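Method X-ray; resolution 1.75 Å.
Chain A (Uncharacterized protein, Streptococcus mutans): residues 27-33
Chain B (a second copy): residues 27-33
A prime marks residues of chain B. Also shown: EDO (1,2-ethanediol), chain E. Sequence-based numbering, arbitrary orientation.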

ATOM      1  N   HIS A  27      -6.692  -0.677  -4.318  1.00 19.20           N
ATOM      2  CA  HIS A  27      -6.143  -0.052  -5.544  1.00 20.31           C
ATOM      3  C   HIS A  27      -4.630   0.025  -5.553  1.00 20.54           C
ATOM      4  O   HIS A  27      -4.020   0.462  -6.546  1.00 21.75           O
ATOM      5  N   LEU A  28      -3.996  -0.401  -4.467  1.00 19.43           N
ATOM      6  CA  LEU A  28      -2.533  -0.428  -4.454  1.00 19.44           C
ATOM      7  C   LEU A  28      -2.039  -1.598  -5.291  1.00 19.93           C
ATOM      8  O   LEU A  28      -2.724  -2.617  -5.368  1.00 20.21           O
ATOM      9  N   PRO A  29      -0.837  -1.481  -5.904  1.00 20.67           N
ATOM     10  CA  PRO A  29      -0.356  -2.514  -6.818  1.00 21.37           C
ATOM     11  C   PRO A  29       0.337  -3.670  -6.061  1.00 20.21           C
ATOM     12  O   PRO A  29       1.439  -4.114  -6.447  1.00 19.79           O
ATOM     13  N   LEU A  30      -0.315  -4.157  -5.007  1.00 18.92           N
ATOM     14  CA  LEU A  30       0.300  -5.117  -4.087  1.00 17.37           C
ATOM     15  C   LEU A  30      -0.750  -6.121  -3.662  1.00 17.97           C
ATOM     16  O   LEU A  30      -1.905  -5.747  -3.494  1.00 18.69           O
ATOM     17  N   GLU A  31      -0.350  -7.379  -3.488  1.00 17.44           N
ATOM     18  CA  GLU A  31      -1.191  -8.379  -2.831  1.00 18.10           C
ATOM     19  C   GLU A  31      -0.777  -8.277  -1.370  1.00 17.08           C
ATOM     20  O   GLU A  31       0.393  -8.497  -1.047  1.00 16.69           O
ATOM     21  N   ILE A  32      -1.730  -7.937  -0.500  1.00 15.47           N
ATOM     22  CA  ILE A  32      -1.423  -7.645   0.913  1.00 15.24           C
ATOM     23  C   ILE A  32      -2.097  -8.705   1.757  1.00 16.42           C
ATOM     24  O   ILE A  32      -3.247  -9.086   1.486  1.00 16.02           O
ATOM     25  N   THR A  33      -1.394  -9.191   2.774  1.00 15.69           N
ATOM     26  CA  THR A  33      -2.044 -10.056   3.776  1.00 17.09           C
ATOM     27  C   THR A  33      -1.605  -9.571   5.143  1.00 16.90           C
ATOM     28  O   THR A  33      -0.515  -9.015   5.282  1.00 17.21           O
TER
ATOM     29  N   HIS B  27       2.807   1.387   7.115  1.00 16.58           N
ATOM     30  CA  HIS B  27       3.970   0.500   6.989  1.00 16.56           C
ATOM     31  C   HIS B  27       4.253   0.075   5.565  1.00 18.06           C
ATOM     32  O   HIS B  27       5.077  -0.814   5.351  1.00 19.93           O
ATOM     33  N   LEU B  28       3.562   0.645   4.592  1.00 17.41           N
ATOM     34  CA  LEU B  28       3.863   0.331   3.203  1.00 17.53           C
ATOM     35  C   LEU B  28       4.965   1.292   2.740  1.00 18.09           C
ATOM     36  O   LEU B  28       5.022   2.437   3.187  1.00 18.14           O
ATOM     37  N   PRO B  29       5.843   0.837   1.826  1.00 19.48           N
ATOM     38  CA  PRO B  29       7.013   1.631   1.436  1.00 19.45           C
ATOM     39  C   PRO B  29       6.661   2.670   0.366  1.00 20.02           C
ATOM     40  O   PRO B  29       7.290   2.713  -0.713  1.00 19.22           O
ATOM     41  N   LEU B  30       5.641   3.488   0.652  1.00 18.37           N
ATOM     42  CA  LEU B  30       5.092   4.383  -0.364  1.00 17.47           C
ATOM     43  C   LEU B  30       4.685   5.663   0.306  1.00 16.89           C
ATOM     44  O   LEU B  30       4.285   5.662   1.490  1.00 15.93           O
ATOM     45  N   GLU B  31       4.839   6.755  -0.429  1.00 16.34           N
ATOM     46  CA  GLU B  31       4.201   8.017  -0.046  1.00 17.27           C
ATOM     47  C   GLU B  31       2.839   7.960  -0.690  1.00 16.62           C
ATOM     48  O   GLU B  31       2.723   8.000  -1.926  1.00 17.43           O
ATOM     49  N   ILE B  32       1.809   7.855   0.146  1.00 15.74           N
ATOM     50  CA  ILE B  32       0.436   7.693  -0.344  1.00 16.60           C
ATOM     51  C   ILE B  32      -0.333   8.986  -0.086  1.00 16.18           C
ATOM     52  O   ILE B  32      -0.285   9.528   1.019  1.00 16.11           O
ATOM     53  N   THR B  33      -1.017   9.483  -1.117  1.00 16.93           N
ATOM     54  CA  THR B  33      -1.906  10.625  -0.962  1.00 18.01           C
ATOM     55  C   THR B  33      -3.237  10.313  -1.617  1.00 17.41           C
ATOM     56  O   THR B  33      -3.305   9.609  -2.631  1.00 18.34           O
TER

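The two stretches meet through methyl groups alone: no hydrogen bond crosses between them, and the backbones stay far apart. The nearest CA atoms, Leu28 CA to Ile32′ CA, are 9.6 Å from each other. Side chains fill the gap.

Three residues of each copy send their CA-to-CB bonds toward the other stretch: Leu28, Leu30 and Ile32, with Leu28′, Leu30′ and Ile32′ in return. All six are buried. All six have chi1 in m and chi2 in t, so the two copies present nearly the same shape.

Leu28 and Leu28′ form the tightest contact, with Leu28 CD1 3.5 Å from Leu28′ CD1. They also lose the most surface to the partner stretch. The other methyl of each reaches a leucine of the partner: Leu28 CD2 lies 4.0 Å from Leu30′ CD1, and Leu28′ CD2 lies 3.9 Å from Leu30 CD1. The two Leu30 side chains also meet, more loosely, at 4.3 Å between Leu30 CD1 and Leu30′ CD1. Each isoleucine reaches the partner's Leu28 through its CD1 methyl. Ile32′ CD1 is 4.3 Å from both Leu28 CD1 and Leu28 CD2. Ile32 CD1 is 4.4 Å from both Leu28′ CD1 and Leu28′ CD2. The arrangement is nearly the same in both directions.

The CA-to-CB bonds of Pro29 and Pro29′ point sideways, and neither residue makes a close contact across. Around each proline the chain turns, with a weak backbone hydrogen bond from Leu30 N to Leu28 O (2.9 Å) and from Leu30′ N to Leu28′ O (2.8 Å).

The polar side chains lie out of reach of the partner stretch. His27, Glu31 and their counterparts find hydrogen-bond partners elsewhere in the structure. A 1,2-ethanediol, probably from the crystallisation liquor, donates a hydrogen bond from EDO O2 to Glu31′ OE2 at 2.5 Å. It takes no part in the apolar packing.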

ATOM      1  CB  HIS A  27      -6.742   1.340  -5.787  1.00 20.68           C
ATOM      2  CG  HIS A  27      -8.123   1.298  -6.358  1.00 23.46           C
ATOM      3  ND1 HIS A  27      -9.230   1.023  -5.586  1.00 21.46           N
ATOM      4  CD2 HIS A  27      -8.575   1.471  -7.628  1.00 23.65           C
ATOM      5  CE1 HIS A  27     -10.313   1.053  -6.353  1.00 25.15           C
ATOM      6  NE2 HIS A  27      -9.941   1.308  -7.598  1.00 22.27           N
ATOM      7  CB  LEU A  28      -2.019  -0.492  -3.018  1.00 19.02           C
ATOM      8  CG  LEU A  28      -2.234   0.786  -2.178  1.00 17.92           C
ATOM      9  CD1 LEU A  28      -1.990   0.465  -0.701  1.00 19.91           C
ATOM     10  CD2 LEU A  28      -1.317   1.931  -2.625  1.00 21.04           C
ATOM     11  CB  PRO A  29       0.658  -1.738  -7.674  1.00 21.61           C
ATOM     12  CG  PRO A  29       1.256  -0.798  -6.737  1.00 21.89           C
ATOM     13  CD  PRO A  29       0.155  -0.405  -5.759  1.00 22.74           C
ATOM     14  CB  LEU A  30       0.789  -4.413  -2.817  1.00 17.48           C
ATOM     15  CG  LEU A  30       1.786  -3.264  -2.983  1.00 17.15           C
ATOM     16  CD1 LEU A  30       1.929  -2.396  -1.715  1.00 21.09           C
ATOM     17  CD2 LEU A  30       3.146  -3.831  -3.390  1.00 18.71           C
ATOM     18  CB  GLU A  31      -0.897  -9.805  -3.349  1.00 17.94           C
ATOM     19  CG  GLU A  31      -1.291 -10.054  -4.791  1.00 22.41           C
ATOM     20  CD  GLU A  31      -0.884 -11.444  -5.280  1.00 23.71           C
ATOM     21  OE1 GLU A  31      -0.593 -12.369  -4.453  1.00 30.91           O
ATOM     22  OE2 GLU A  31      -0.884 -11.615  -6.497  1.00 31.11           O
ATOM     23  CB  ILE A  32      -1.960  -6.254   1.274  1.00 14.96           C
ATOM     24  CG1 ILE A  32      -1.233  -5.213   0.392  1.00 15.66           C
ATOM     25  CG2 ILE A  32      -1.832  -5.891   2.815  1.00 15.46           C
ATOM     26  CD1 ILE A  32      -1.770  -3.792   0.533  1.00 16.66           C
ATOM     27  CB  THR A  33      -1.726 -11.586   3.641  1.00 17.92           C
ATOM     28  OG1 THR A  33      -0.417 -11.856   4.156  1.00 23.57           O
ATOM     29  CG2 THR A  33      -1.841 -12.087   2.190  1.00 16.50           C
TER
ATOM     30  CB  HIS B  27       3.843  -0.752   7.865  1.00 17.04           C
ATOM     31  CG  HIS B  27       4.099  -0.487   9.312  1.00 16.04           C
ATOM     32  ND1 HIS B  27       3.231   0.229  10.098  1.00 15.61           N
ATOM     33  CD2 HIS B  27       5.143  -0.822  10.108  1.00 15.75           C
ATOM     34  CE1 HIS B  27       3.717   0.315  11.325  1.00 19.57           C
ATOM     35  NE2 HIS B  27       4.868  -0.335  11.362  1.00 16.72           N
ATOM     36  CB  LEU B  28       2.602   0.459   2.334  1.00 18.83           C
ATOM     37  CG  LEU B  28       1.508  -0.587   2.638  1.00 17.82           C
ATOM     38  CD1 LEU B  28       0.271  -0.164   1.935  1.00 18.76           C
ATOM     39  CD2 LEU B  28       1.915  -1.990   2.170  1.00 19.45           C
ATOM     40  CB  PRO B  29       7.958   0.565   0.859  1.00 20.67           C
ATOM     41  CG  PRO B  29       7.079  -0.406   0.269  1.00 19.01           C
ATOM     42  CD  PRO B  29       5.811  -0.466   1.131  1.00 19.76           C
ATOM     43  CB  LEU B  30       3.857   3.777  -1.027  1.00 17.66           C
ATOM     44  CG  LEU B  30       3.999   2.429  -1.744  1.00 16.70           C
ATOM     45  CD1 LEU B  30       2.637   1.810  -1.968  1.00 18.55           C
ATOM     46  CD2 LEU B  30       4.720   2.564  -3.068  1.00 17.83           C
ATOM     47  CB  GLU B  31       4.986   9.215  -0.600  1.00 17.78           C
ATOM     48  CG  GLU B  31       6.454   9.223  -0.147  1.00 20.47           C
ATOM     49  CD  GLU B  31       7.265  10.406  -0.731  1.00 21.58           C
ATOM     50  OE1 GLU B  31       6.652  11.473  -1.041  1.00 23.98           O
ATOM     51  OE2 GLU B  31       8.506  10.280  -0.824  1.00 22.28           O
ATOM     52  CB  ILE B  32      -0.273   6.537   0.378  1.00 15.59           C
ATOM     53  CG1 ILE B  32       0.513   5.232   0.200  1.00 17.29           C
ATOM     54  CG2 ILE B  32      -1.721   6.357  -0.170  1.00 18.44           C
ATOM     55  CD1 ILE B  32      -0.101   3.960   0.928  1.00 16.52           C
ATOM     56  CB  THR B  33      -1.315  11.928  -1.565  1.00 18.93           C
ATOM     57  OG1 THR B  33      -1.086  11.740  -2.954  1.00 24.54           O
ATOM     58  CG2 THR B  33       0.033  12.289  -0.899  1.00 15.06           C
TER
HETATM   59  C1  EDO E 603       9.051   5.940  -0.913  1.00 27.37           C
HETATM   60  O1  EDO E 603      10.334   5.550  -0.415  1.00 32.74           O
HETATM   61  C2  EDO E 603       9.237   7.183  -1.768  1.00 26.50           C
HETATM   62  O2  EDO E 603       9.861   8.170  -0.949  1.00 27.81           O